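Local atomic coordinates of repeat Five Residue (Rfr) protein or pentapeptide repeat protein (Cyanothece, PDB entry 2O6W), a protein that is of unknown function but belongs to the pentapeptide repeat family and folds as a right-handed quadrilateral beta helix with an N-terminal alpha helix. Residues L9-E14 with K54-L58; G31-R35 with T46-M50; R60-A66 with A81-N87; A111-N117 with V131-H137. All coordinates share one frame; numbering follows the deposited sequence.

Along the chain contact 1 joins the end of helix 2-10 to the loop at 54-58; contact 2 forms within the excursion between those two segments, and contacts 3 and 4 follow in turn. Contacts 3 and 4 each pair residues 20 apart, one full circuit of four pentapeptides, and stack successive coils of the beta helix. Their centres are about 19 Å apart, on opposite sides of the chain's centre. Contacts 1 and 2, centres about 14 Å apart, touch where L32 packs on R13, K54 and P55. L58 of contact 1 reaches A81 and L63 of contact 3. Helix, irregular excursion and repeat coils are thus joined into one continuous body.

Contact 1 (L9-E14 with K54-L58); sequences LELERE and KPVDL
R13 and E14 run beside V56 and D57, a single backbone bridge linking E14 to D57, whose CA atoms lie 4.4 Å apart. R13, the first residue to leave helical geometry after helix 2-10, takes a positive phi (57°). Its carbonyl O accepts D57 N at 3.1 Å and also meets V56 CA in a CA-H...O contact. The R13 side chain does most of the remaining work. Bends at chi2 (-93°) and chi3 turn its guanidinium back to the carbonyl of K54, where NH1 bonds K54 O at 2.6 Å. The acceptor lies in the guanidinium plane and the N-H...O angle is a nearly straight 163°; NE adds a weak second bond to the same oxygen. V56 CG2 sits 3.8 Å above one face of the guanidinium, over its centre. The in-plane bond and the methyl over one face limit how the group can turn. K54 brings CD and CE against R13 CB, CE at 3.9 Å. The other methyl of V56, CG1, points to the helix and meets L9 CD2 at 3.7 Å; L58 CD2 touches the same L9 methyl, and L9 crosses both chains at about a right angle. The carboxylates find partners outside the pair: E14 makes a salt bridge with R8 and accepts from V16 N, while D57 OD1 bonds T59 OG1. L9 packs the end of helix 2-10 on V56 and L58, and 54-58 lies between two coils, D57 hydrogen-bonded through its backbone to C15 of one, V56 and L58 to I77 of the other.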
loop_
_atom_site.group_PDB
_atom_site.type_symbol
_atom_site.label_atom_id
_atom_site.label_comp_id
_atom_site.label_asym_id
_atom_site.label_seq_id
_atom_site.Cartn_x
_atom_site.Cartn_y
_atom_site.Cartn_z
ATOM N N LEU A 9 0.777 -12.465 -7.961
ATOM C CA LEU A 9 0.117 -11.186 -7.727
ATOM C C LEU A 9 -1.039 -10.927 -8.681
ATOM O O LEU A 9 -2.126 -10.534 -8.263
ATOM C CB LEU A 9 1.108 -10.034 -7.862
ATOM C CG LEU A 9 1.664 -9.383 -6.605
ATOM C CD1 LEU A 9 2.620 -8.298 -7.045
ATOM C CD2 LEU A 9 0.543 -8.796 -5.742
ATOM N N GLU A 10 -0.789 -11.135 -9.966
ATOM C CA GLU A 10 -1.799 -10.901 -10.981
ATOM C C GLU A 10 -2.931 -11.921 -10.939
ATOM O O GLU A 10 -4.100 -11.557 -11.044
ATOM C CB GLU A 10 -1.152 -10.910 -12.367
ATOM C CG GLU A 10 -2.091 -10.544 -13.506
ATOM C CD GLU A 10 -2.486 -9.078 -13.505
ATOM O OE1 GLU A 10 -3.244 -8.666 -14.414
ATOM O OE2 GLU A 10 -2.040 -8.337 -12.600
ATOM N N LEU A 11 -2.586 -13.191 -10.768
ATOM C CA LEU A 11 -3.588 -14.248 -10.749
ATOM C C LEU A 11 -4.133 -14.630 -9.375
ATOM O O LEU A 11 -5.345 -14.615 -9.163
ATOM C CB LEU A 11 -3.028 -15.497 -11.425
ATOM C CG LEU A 11 -3.999 -16.677 -11.511
ATOM C CD1 LEU A 11 -5.089 -16.370 -12.536
ATOM C CD2 LEU A 11 -3.243 -17.935 -11.897
ATOM N N GLU A 12 -3.241 -14.986 -8.456
ATOM C CA GLU A 12 -3.627 -15.395 -7.109
ATOM C C GLU A 12 -3.971 -14.232 -6.186
ATOM O O GLU A 12 -4.460 -14.446 -5.077
ATOM C CB GLU A 12 -2.504 -16.206 -6.462
ATOM C CG GLU A 12 -2.080 -17.436 -7.238
ATOM C CD GLU A 12 -3.247 -18.330 -7.576
ATOM O OE1 GLU A 12 -4.025 -18.667 -6.652
ATOM O OE2 GLU A 12 -3.380 -18.698 -8.766
ATOM N N ARG A 13 -3.696 -13.008 -6.628
ATOM C CA ARG A 13 -3.979 -11.821 -5.819
ATOM C C ARG A 13 -3.271 -11.891 -4.474
ATOM O O ARG A 13 -3.851 -11.533 -3.452
ATOM C CB ARG A 13 -5.478 -11.695 -5.557
ATOM C CG ARG A 13 -6.339 -11.775 -6.786
ATOM C CD ARG A 13 -6.614 -10.415 -7.320
ATOM N NE ARG A 13 -7.355 -9.611 -6.355
ATOM C CZ ARG A 13 -7.596 -8.316 -6.517
ATOM N NH1 ARG A 13 -8.272 -7.641 -5.602
ATOM N NH2 ARG A 13 -7.146 -7.694 -7.599
ATOM N N GLU A 14 -2.030 -12.364 -4.468
ATOM C CA GLU A 14 -1.270 -12.458 -3.226
ATOM C C GLU A 14 0.222 -12.599 -3.491
ATOM O O GLU A 14 0.649 -12.834 -4.619
ATOM C CB GLU A 14 -1.748 -13.651 -2.389
ATOM C CG GLU A 14 -1.399 -15.020 -2.984
ATOM C CD GLU A 14 0.021 -15.483 -2.656
ATOM O OE1 GLU A 14 0.589 -16.275 -3.444
ATOM O OE2 GLU A 14 0.560 -15.069 -1.607
ATOM N N LYS A 54 -11.507 -10.570 -3.858
ATOM C CA LYS A 54 -10.689 -10.610 -2.650
ATOM C C LYS A 54 -9.578 -9.572 -2.677
ATOM O O LYS A 54 -9.053 -9.226 -3.737
ATOM C CB LYS A 54 -10.066 -12.002 -2.457
ATOM C CG LYS A 54 -9.208 -12.475 -3.628
ATOM C CD LYS A 54 -8.239 -13.590 -3.227
ATOM C CE LYS A 54 -7.133 -13.064 -2.303
ATOM N NZ LYS A 54 -6.134 -14.106 -1.894
ATOM N N PRO A 55 -9.210 -9.054 -1.501
ATOM C CA PRO A 55 -8.145 -8.053 -1.401
ATOM C C PRO A 55 -6.769 -8.703 -1.579
ATOM O O PRO A 55 -6.551 -9.833 -1.149
ATOM C CB PRO A 55 -8.350 -7.478 -0.000
ATOM C CG PRO A 55 -8.868 -8.648 0.760
ATOM C CD PRO A 55 -9.856 -9.268 -0.194
ATOM N N VAL A 56 -5.853 -7.990 -2.228
ATOM C CA VAL A 56 -4.514 -8.513 -2.449
ATOM C C VAL A 56 -3.825 -8.701 -1.099
ATOM O O VAL A 56 -3.857 -7.815 -0.247
ATOM C CB VAL A 56 -3.700 -7.558 -3.342
ATOM C CG1 VAL A 56 -2.277 -8.060 -3.496
ATOM C CG2 VAL A 56 -4.373 -7.439 -4.705
ATOM N N ASP A 57 -3.214 -9.863 -0.905
ATOM C CA ASP A 57 -2.551 -10.165 0.356
ATOM C C ASP A 57 -1.026 -10.072 0.253
ATOM O O ASP A 57 -0.378 -10.897 -0.401
ATOM C CB ASP A 57 -2.955 -11.562 0.828
ATOM C CG ASP A 57 -2.696 -11.773 2.298
ATOM O OD1 ASP A 57 -1.667 -11.271 2.802
ATOM O OD2 ASP A 57 -3.514 -12.460 2.961
ATOM N N LEU A 58 -0.461 -9.067 0.914
ATOM C CA LEU A 58 0.979 -8.853 0.905
ATOM C C LEU A 58 1.560 -8.881 2.318
ATOM O O LEU A 58 2.493 -8.139 2.640
ATOM C CB LEU A 58 1.302 -7.522 0.210
ATOM C CG LEU A 58 1.077 -7.481 -1.312
ATOM C CD1 LEU A 58 1.163 -6.049 -1.825
ATOM C CD2 LEU A 58 2.118 -8.354 -2.005
#

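Contact 2 (G31-R35 with T46-M50); sequences GLKYR and TPFGM
R35 and M50 slide past each other in opposite directions: R35 sets CG between its backbone N and carbonyl carbon (chi1 66°) and then runs extended to NE, whereas the selenomethionine M50 bends at chi2 and chi3 and curls toward the 31-35 backbone. R35 NE reaches F48 O at 2.8 Å, in the carbonyl plane and on a lone pair, although that oxygen stands 31° out of the guanidinium plane. T46 CG2 lies over one guanidinium face. M50 SE touches R35 CB at 3.6 Å, and its methyl CE settles on L32, 3.5 Å from L32 CA, with CD2 also near. The edge of the Y34 ring meets P47, CD2 lying 4.0 Å from P47 CD. The backbones form one antiparallel hydrogen-bonded pair, R35 with T46: T46 N donates to R35 O at 3.2 Å, and the return bond is weak. Beyond it, P47 to M50 make a type II turn, prefaced by an ST turn in which T46 OG1 accepts from F48 N. G49 takes the positive phi of that turn, and any CB there would collide with R35 NE. Replacing R35 by an alanine would probably leave F48 O without its NE donor and strip the CG and CD part of the packing on M50 SE. The charged donor NE and the apolar stem of R35 thus add to the backbone pair and the M50 packing in joining an exposed turn to 31-35.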
loop_
_atom_site.group_PDB
_atom_site.type_symbol
_atom_site.label_atom_id
_atom_site.label_comp_id
_atom_site.label_asym_id
_atom_site.label_seq_id
_atom_site.Cartn_x
_atom_site.Cartn_y
_atom_site.Cartn_z
ATOM N N GLY A 31 -6.050 -2.919 -5.991
ATOM C CA GLY A 31 -7.118 -2.628 -5.051
ATOM C C GLY A 31 -8.452 -3.294 -5.338
ATOM O O GLY A 31 -8.582 -4.064 -6.290
ATOM N N LEU A 32 -9.443 -2.990 -4.502
ATOM C CA LEU A 32 -10.790 -3.542 -4.638
ATOM C C LEU A 32 -11.819 -2.513 -5.088
ATOM O O LEU A 32 -13.013 -2.735 -4.937
ATOM C CB LEU A 32 -11.256 -4.138 -3.309
ATOM C CG LEU A 32 -10.765 -5.534 -2.956
ATOM C CD1 LEU A 32 -11.276 -5.914 -1.573
ATOM C CD2 LEU A 32 -11.259 -6.532 -4.002
ATOM N N LYS A 33 -11.373 -1.391 -5.635
ATOM C CA LYS A 33 -12.314 -0.373 -6.063
ATOM C C LYS A 33 -12.733 -0.487 -7.517
ATOM O O LYS A 33 -13.909 -0.361 -7.838
ATOM C CB LYS A 33 -11.749 1.023 -5.817
ATOM C CG LYS A 33 -11.763 1.446 -4.364
ATOM C CD LYS A 33 -11.345 2.894 -4.221
ATOM C CE LYS A 33 -11.536 3.386 -2.794
ATOM N NZ LYS A 33 -11.226 4.836 -2.673
ATOM N N TYR A 34 -11.777 -0.730 -8.401
ATOM C CA TYR A 34 -12.104 -0.821 -9.808
ATOM C C TYR A 34 -11.475 -2.023 -10.473
ATOM O O TYR A 34 -10.718 -2.774 -9.859
ATOM C CB TYR A 34 -11.631 0.436 -10.543
ATOM C CG TYR A 34 -11.985 1.740 -9.878
ATOM C CD1 TYR A 34 -11.085 2.379 -9.014
ATOM C CD2 TYR A 34 -13.208 2.363 -10.140
ATOM C CE1 TYR A 34 -11.395 3.613 -8.438
ATOM C CE2 TYR A 34 -13.528 3.590 -9.568
ATOM C CZ TYR A 34 -12.622 4.212 -8.722
ATOM O OH TYR A 34 -12.949 5.437 -8.175
ATOM N N ARG A 35 -11.797 -2.184 -11.750
ATOM C CA ARG A 35 -11.255 -3.255 -12.562
ATOM C C ARG A 35 -11.314 -2.782 -14.013
ATOM O O ARG A 35 -12.240 -2.063 -14.401
ATOM C CB ARG A 35 -12.064 -4.545 -12.372
ATOM C CG ARG A 35 -13.491 -4.485 -12.873
ATOM C CD ARG A 35 -14.239 -5.786 -12.596
ATOM N NE ARG A 35 -15.592 -5.749 -13.154
ATOM C CZ ARG A 35 -15.869 -5.830 -14.454
ATOM N NH1 ARG A 35 -14.888 -5.963 -15.340
ATOM N NH2 ARG A 35 -17.126 -5.765 -14.872
ATOM N N THR A 46 -14.177 0.476 -14.293
ATOM C CA THR A 46 -15.480 0.436 -13.639
ATOM C C THR A 46 -15.440 -0.269 -12.286
ATOM O O THR A 46 -14.707 -1.242 -12.102
ATOM C CB THR A 46 -16.517 -0.286 -14.529
ATOM O OG1 THR A 46 -17.730 -0.485 -13.790
ATOM C CG2 THR A 46 -15.978 -1.631 -14.988
ATOM N N PRO A 47 -16.227 0.224 -11.314
ATOM C CA PRO A 47 -16.285 -0.365 -9.975
ATOM C C PRO A 47 -17.203 -1.585 -9.944
ATOM O O PRO A 47 -17.038 -2.483 -9.117
ATOM C CB PRO A 47 -16.816 0.782 -9.125
ATOM C CG PRO A 47 -17.747 1.463 -10.063
ATOM C CD PRO A 47 -16.960 1.503 -11.351
ATOM N N PHE A 48 -18.165 -1.607 -10.860
ATOM C CA PHE A 48 -19.125 -2.701 -10.950
ATOM C C PHE A 48 -18.439 -4.023 -11.273
ATOM O O PHE A 48 -17.554 -4.086 -12.127
ATOM C CB PHE A 48 -20.179 -2.381 -12.015
ATOM C CG PHE A 48 -20.829 -1.039 -11.831
ATOM C CD1 PHE A 48 -21.481 -0.722 -10.641
ATOM C CD2 PHE A 48 -20.769 -0.079 -12.839
ATOM C CE1 PHE A 48 -22.060 0.532 -10.453
ATOM C CE2 PHE A 48 -21.345 1.180 -12.664
ATOM C CZ PHE A 48 -21.992 1.486 -11.468
ATOM N N GLY A 49 -18.859 -5.079 -10.579
ATOM C CA GLY A 49 -18.275 -6.391 -10.792
ATOM C C GLY A 49 -17.215 -6.695 -9.750
ATOM O O GLY A 49 -16.526 -7.714 -9.827
HETATM N N MSE A 50 -17.085 -5.803 -8.771
HETATM C CA MSE A 50 -16.104 -5.959 -7.701
HETATM C C MSE A 50 -16.765 -6.423 -6.404
HETATM O O MSE A 50 -16.095 -6.607 -5.383
HETATM C CB MSE A 50 -15.370 -4.634 -7.458
HETATM C CG MSE A 50 -14.479 -4.179 -8.609
HETATM SE SE MSE A 50 -13.066 -5.443 -9.023
HETATM C CE MSE A 50 -11.934 -5.161 -7.481
#

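Contact 3 (R60-A66 with A81-N87); sequences RANLSNA and AILVETN
I82 CB lies 3.9 Å from N62 CG, and from there the side chain branches over the neighbouring coil. CG2, anti to the backbone N, presses on S64 OG at 3.2 Å; CG1 runs the other way (chi1 -58°) and carries CD1 to N62 ND2 at 3.7 Å. Both branches lie over one face of the N62 amide, CG2 toward OD1 and CD1 toward ND2. N62 OD1 in turn accepts two bonds from S64: one from S64 N at 3.0 Å, in the carbonyl plane, which makes an Asx turn, and one from S64 OG. Beneath them L63 and L83 lie side by side, pointing the same way, with L83 CD2 against L63 CB and CD1. The backbones pair in register, I82 N to A61 O, L63 N to I82 O at 2.7 Å, and N87 N to A66 O. With N62 cut back to alanine, S64 N and OG would probably lose their shared acceptor, and I82 the amide face it lies on. Segments 18-22 and 81-87 both bond the 60-66 backbone. The N62 side chain takes up the S64 amide, while N65 N is met by V84 O of the next coil; leucines packed inward and polar side chains outside are consistent with a coil of the pentapeptide-repeat beta helix.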
loop_
_atom_site.group_PDB
_atom_site.type_symbol
_atom_site.label_atom_id
_atom_site.label_comp_id
_atom_site.label_asym_id
_atom_site.label_seq_id
_atom_site.Cartn_x
_atom_site.Cartn_y
_atom_site.Cartn_z
ATOM N N ARG A 60 3.624 -9.659 5.474
ATOM C CA ARG A 60 5.052 -9.886 5.665
ATOM C C ARG A 60 5.906 -9.695 4.410
ATOM O O ARG A 60 7.057 -10.130 4.367
ATOM C CB ARG A 60 5.290 -11.285 6.241
ATOM C CG ARG A 60 4.674 -11.525 7.632
ATOM C CD ARG A 60 5.099 -12.880 8.209
ATOM N NE ARG A 60 4.824 -13.967 7.271
ATOM C CZ ARG A 60 3.630 -14.532 7.111
ATOM N NH1 ARG A 60 2.595 -14.120 7.836
ATOM N NH2 ARG A 60 3.469 -15.496 6.215
ATOM N N ALA A 61 5.353 -9.051 3.386
ATOM C CA ALA A 61 6.111 -8.824 2.161
ATOM C C ALA A 61 7.135 -7.708 2.371
ATOM O O ALA A 61 6.957 -6.838 3.224
ATOM C CB ALA A 61 5.174 -8.461 1.017
ATOM N N ASN A 62 8.217 -7.745 1.602
ATOM C CA ASN A 62 9.237 -6.714 1.699
ATOM C C ASN A 62 9.178 -5.910 0.403
ATOM O O ASN A 62 9.483 -6.426 -0.669
ATOM C CB ASN A 62 10.630 -7.320 1.861
ATOM C CG ASN A 62 11.667 -6.286 2.295
ATOM O OD1 ASN A 62 11.647 -5.134 1.851
ATOM N ND2 ASN A 62 12.587 -6.700 3.151
ATOM N N LEU A 63 8.777 -4.648 0.519
ATOM C CA LEU A 63 8.657 -3.761 -0.619
ATOM C C LEU A 63 9.582 -2.556 -0.476
ATOM O O LEU A 63 9.415 -1.543 -1.156
ATOM C CB LEU A 63 7.205 -3.299 -0.756
ATOM C CG LEU A 63 6.230 -4.309 -1.373
ATOM C CD1 LEU A 63 4.804 -4.038 -0.907
ATOM C CD2 LEU A 63 6.326 -4.223 -2.883
ATOM N N SER A 64 10.560 -2.676 0.416
ATOM C CA SER A 64 11.526 -1.607 0.678
ATOM C C SER A 64 12.105 -0.956 -0.583
ATOM O O SER A 64 12.579 -1.641 -1.481
ATOM C CB SER A 64 12.678 -2.153 1.529
ATOM O OG SER A 64 12.216 -2.541 2.815
ATOM N N ASN A 65 12.052 0.370 -0.646
ATOM C CA ASN A 65 12.606 1.092 -1.782
ATOM C C ASN A 65 11.900 0.786 -3.093
ATOM O O ASN A 65 12.408 1.107 -4.171
ATOM C CB ASN A 65 14.097 0.761 -1.920
ATOM C CG ASN A 65 14.899 1.192 -0.710
ATOM O OD1 ASN A 65 15.157 2.382 -0.515
ATOM N ND2 ASN A 65 15.278 0.236 0.122
ATOM N N ALA A 66 10.736 0.150 -3.017
ATOM C CA ALA A 66 9.989 -0.158 -4.233
ATOM C C ALA A 66 9.225 1.090 -4.649
ATOM O O ALA A 66 8.996 1.976 -3.835
ATOM C CB ALA A 66 9.023 -1.298 -3.988
ATOM N N ALA A 81 4.231 -5.865 7.025
ATOM C CA ALA A 81 4.996 -5.712 5.798
ATOM C C ALA A 81 6.151 -4.737 6.009
ATOM O O ALA A 81 6.089 -3.857 6.869
ATOM C CB ALA A 81 4.090 -5.210 4.694
ATOM N N ILE A 82 7.208 -4.899 5.228
ATOM C CA ILE A 82 8.369 -4.021 5.320
ATOM C C ILE A 82 8.303 -3.064 4.133
ATOM O O ILE A 82 8.366 -3.490 2.978
ATOM C CB ILE A 82 9.687 -4.844 5.269
ATOM C CG1 ILE A 82 9.694 -5.856 6.423
ATOM C CG2 ILE A 82 10.898 -3.919 5.344
ATOM C CD1 ILE A 82 10.817 -6.852 6.368
ATOM N N LEU A 83 8.174 -1.773 4.426
ATOM C CA LEU A 83 8.070 -0.752 3.393
ATOM C C LEU A 83 9.028 0.408 3.660
ATOM O O LEU A 83 8.640 1.573 3.594
ATOM C CB LEU A 83 6.628 -0.234 3.337
ATOM C CG LEU A 83 5.552 -1.317 3.230
ATOM C CD1 LEU A 83 4.178 -0.732 3.448
ATOM C CD2 LEU A 83 5.639 -1.975 1.870
ATOM N N VAL A 84 10.280 0.082 3.952
ATOM C CA VAL A 84 11.288 1.094 4.240
ATOM C C VAL A 84 11.671 1.911 3.009
ATOM O O VAL A 84 12.132 1.362 2.013
ATOM C CB VAL A 84 12.560 0.436 4.834
ATOM C CG1 VAL A 84 13.678 1.459 4.969
ATOM C CG2 VAL A 84 12.233 -0.171 6.191
ATOM N N GLU A 85 11.481 3.224 3.091
ATOM C CA GLU A 85 11.810 4.126 1.993
ATOM C C GLU A 85 11.045 3.801 0.716
ATOM O O GLU A 85 11.523 4.066 -0.385
ATOM C CB GLU A 85 13.312 4.085 1.708
ATOM C CG GLU A 85 14.160 4.775 2.759
ATOM C CD GLU A 85 15.632 4.397 2.666
ATOM O OE1 GLU A 85 16.241 4.586 1.587
ATOM O OE2 GLU A 85 16.183 3.906 3.679
ATOM N N THR A 86 9.856 3.233 0.865
ATOM C CA THR A 86 9.031 2.878 -0.281
ATOM C C THR A 86 8.322 4.117 -0.812
ATOM O O THR A 86 7.939 4.997 -0.037
ATOM C CB THR A 86 7.962 1.833 0.121
ATOM O OG1 THR A 86 8.608 0.639 0.579
ATOM C CG2 THR A 86 7.051 1.502 -1.056
ATOM N N ASN A 87 8.149 4.201 -2.127
ATOM C CA ASN A 87 7.444 5.347 -2.693
ATOM C C ASN A 87 5.951 5.040 -2.792
ATOM O O ASN A 87 5.511 4.379 -3.733
ATOM C CB ASN A 87 7.980 5.707 -4.084
ATOM C CG ASN A 87 7.301 6.948 -4.668
ATOM O OD1 ASN A 87 6.573 7.658 -3.971
ATOM N ND2 ASN A 87 7.547 7.218 -5.942
#

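Contact 4 (A111-N117 with V131-H137); sequences ANLQGAN and VNLEETH
N112 OD1 is gripped from opposite faces of its amide plane, by Q114 N from its own segment at 3.2 Å and by N132 ND2 from the next coil at 2.9 Å. Neither donor sits on a lone pair; both stand well above the plane. Side by side and pointing the same way, the two asparagine amides are only 10° from parallel. N132 OD1 accepts from E134 N, so each residue also closes an Asx turn. L113 O is held likewise, A116 N and T136 OG1 reaching it from opposite faces, the hydroxyl at 2.6 Å. T136 OG1, anti to its carbonyl carbon (chi1 -57°), is thereby aimed back at the preceding type II turn. On the inner side L113 CD2 meets V131 CG1 at 3.9 Å and L133 CD2 a little farther off. At the far end H137 ND1 bonds N117 OD1 at 3.3 Å; that oxygen also accepts from E119 N. G115 N donates to E134 O across the turns. On its other flank, 111-117 is backbone-bonded to the preceding coil, N112 to T91 and L93, Q114 to N95, and N117 to A96 and L98, so 131-137 extends the same stack by one further coil.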
loop_
_atom_site.group_PDB
_atom_site.type_symbol
_atom_site.label_atom_id
_atom_site.label_comp_id
_atom_site.label_asym_id
_atom_site.label_seq_id
_atom_site.Cartn_x
_atom_site.Cartn_y
_atom_site.Cartn_z
ATOM N N ALA A 111 -1.105 10.684 -0.384
ATOM C CA ALA A 111 -1.692 9.362 -0.412
ATOM C C ALA A 111 -3.049 9.434 0.281
ATOM O O ALA A 111 -3.279 10.302 1.118
ATOM C CB ALA A 111 -0.784 8.381 0.316
ATOM N N ASN A 112 -3.959 8.539 -0.073
ATOM C CA ASN A 112 -5.263 8.519 0.584
ATOM C C ASN A 112 -5.258 7.344 1.582
ATOM O O ASN A 112 -5.110 6.192 1.186
ATOM C CB ASN A 112 -6.375 8.367 -0.465
ATOM C CG ASN A 112 -7.744 8.123 0.159
ATOM O OD1 ASN A 112 -7.997 8.510 1.302
ATOM N ND2 ASN A 112 -8.636 7.492 -0.597
ATOM N N LEU A 113 -5.395 7.644 2.872
ATOM C CA LEU A 113 -5.387 6.609 3.913
ATOM C C LEU A 113 -6.701 6.516 4.670
ATOM O O LEU A 113 -6.732 6.107 5.835
ATOM C CB LEU A 113 -4.260 6.863 4.923
ATOM C CG LEU A 113 -2.847 6.337 4.639
ATOM C CD1 LEU A 113 -2.389 6.796 3.274
ATOM C CD2 LEU A 113 -1.887 6.831 5.725
ATOM N N GLN A 114 -7.787 6.894 4.006
ATOM C CA GLN A 114 -9.102 6.859 4.630
ATOM C C GLN A 114 -9.492 5.453 5.050
ATOM O O GLN A 114 -9.426 4.508 4.260
ATOM C CB GLN A 114 -10.159 7.417 3.679
ATOM C CG GLN A 114 -11.500 7.663 4.348
ATOM C CD GLN A 114 -12.512 8.265 3.399
ATOM O OE1 GLN A 114 -12.928 7.625 2.436
ATOM N NE2 GLN A 114 -12.903 9.505 3.655
ATOM N N GLY A 115 -9.898 5.333 6.309
ATOM C CA GLY A 115 -10.306 4.051 6.836
ATOM C C GLY A 115 -9.179 3.048 6.934
ATOM O O GLY A 115 -9.422 1.894 7.252
ATOM N N ALA A 116 -7.947 3.468 6.663
ATOM C CA ALA A 116 -6.819 2.545 6.738
ATOM C C ALA A 116 -6.428 2.279 8.182
ATOM O O ALA A 116 -6.594 3.140 9.054
ATOM C CB ALA A 116 -5.622 3.095 5.969
ATOM N N ASN A 117 -5.901 1.084 8.428
ATOM C CA ASN A 117 -5.482 0.696 9.769
ATOM C C ASN A 117 -3.958 0.625 9.858
ATOM O O ASN A 117 -3.336 -0.237 9.244
ATOM C CB ASN A 117 -6.068 -0.673 10.131
ATOM C CG ASN A 117 -5.905 -1.003 11.607
ATOM O OD1 ASN A 117 -5.102 -0.379 12.307
ATOM N ND2 ASN A 117 -6.656 -1.991 12.084
ATOM N N VAL A 131 -1.694 13.966 3.269
ATOM C CA VAL A 131 -2.388 12.696 3.419
ATOM C C VAL A 131 -3.802 12.828 3.984
ATOM O O VAL A 131 -4.051 13.631 4.887
ATOM C CB VAL A 131 -1.596 11.739 4.331
ATOM C CG1 VAL A 131 -2.448 10.539 4.683
ATOM C CG2 VAL A 131 -0.324 11.284 3.630
ATOM N N ASN A 132 -4.729 12.040 3.444
ATOM C CA ASN A 132 -6.111 12.045 3.927
ATOM C C ASN A 132 -6.191 11.053 5.094
ATOM O O ASN A 132 -6.163 9.842 4.888
ATOM C CB ASN A 132 -7.076 11.638 2.801
ATOM C CG ASN A 132 -8.521 11.502 3.281
ATOM O OD1 ASN A 132 -8.899 12.053 4.319
ATOM N ND2 ASN A 132 -9.333 10.782 2.520
ATOM N N LEU A 133 -6.280 11.582 6.314
ATOM C CA LEU A 133 -6.338 10.763 7.523
ATOM C C LEU A 133 -7.745 10.651 8.094
ATOM O O LEU A 133 -7.926 10.549 9.313
ATOM C CB LEU A 133 -5.404 11.343 8.591
ATOM C CG LEU A 133 -3.918 11.400 8.232
ATOM C CD1 LEU A 133 -3.154 12.194 9.283
ATOM C CD2 LEU A 133 -3.378 9.987 8.116
ATOM N N GLU A 134 -8.743 10.666 7.214
ATOM C CA GLU A 134 -10.138 10.578 7.642
ATOM C C GLU A 134 -10.485 9.165 8.086
ATOM O O GLU A 134 -10.531 8.246 7.273
ATOM C CB GLU A 134 -11.077 10.999 6.507
ATOM C CG GLU A 134 -12.511 11.201 6.971
ATOM C CD GLU A 134 -13.477 11.490 5.833
ATOM O OE1 GLU A 134 -13.170 12.361 4.984
ATOM O OE2 GLU A 134 -14.551 10.848 5.796
ATOM N N GLU A 135 -10.732 9.008 9.379
ATOM C CA GLU A 135 -11.073 7.708 9.950
ATOM C C GLU A 135 -9.906 6.735 9.845
ATOM O O GLU A 135 -10.095 5.529 9.688
ATOM C CB GLU A 135 -12.301 7.123 9.248
ATOM C CG GLU A 135 -13.562 7.948 9.425
ATOM C CD GLU A 135 -14.687 7.475 8.534
ATOM O OE1 GLU A 135 -14.529 7.557 7.292
ATOM O OE2 GLU A 135 -15.725 7.022 9.071
ATOM N N THR A 136 -8.697 7.276 9.936
ATOM C CA THR A 136 -7.488 6.475 9.864
ATOM C C THR A 136 -7.070 6.098 11.279
ATOM O O THR A 136 -6.896 6.969 12.131
ATOM C CB THR A 136 -6.338 7.261 9.201
ATOM O OG1 THR A 136 -6.742 7.685 7.895
ATOM C CG2 THR A 136 -5.090 6.393 9.091
ATOM N N HIS A 137 -6.904 4.801 11.518
ATOM C CA HIS A 137 -6.517 4.302 12.833
ATOM C C HIS A 137 -5.010 4.442 13.033
ATOM O O HIS A 137 -4.230 3.700 12.436
ATOM C CB HIS A 137 -6.926 2.833 12.961
ATOM C CG HIS A 137 -6.980 2.341 14.372
ATOM N ND1 HIS A 137 -6.800 1.016 14.707
ATOM C CD2 HIS A 137 -7.213 2.995 15.534
ATOM C CE1 HIS A 137 -6.916 0.876 16.015
ATOM N NE2 HIS A 137 -7.167 2.061 16.540
#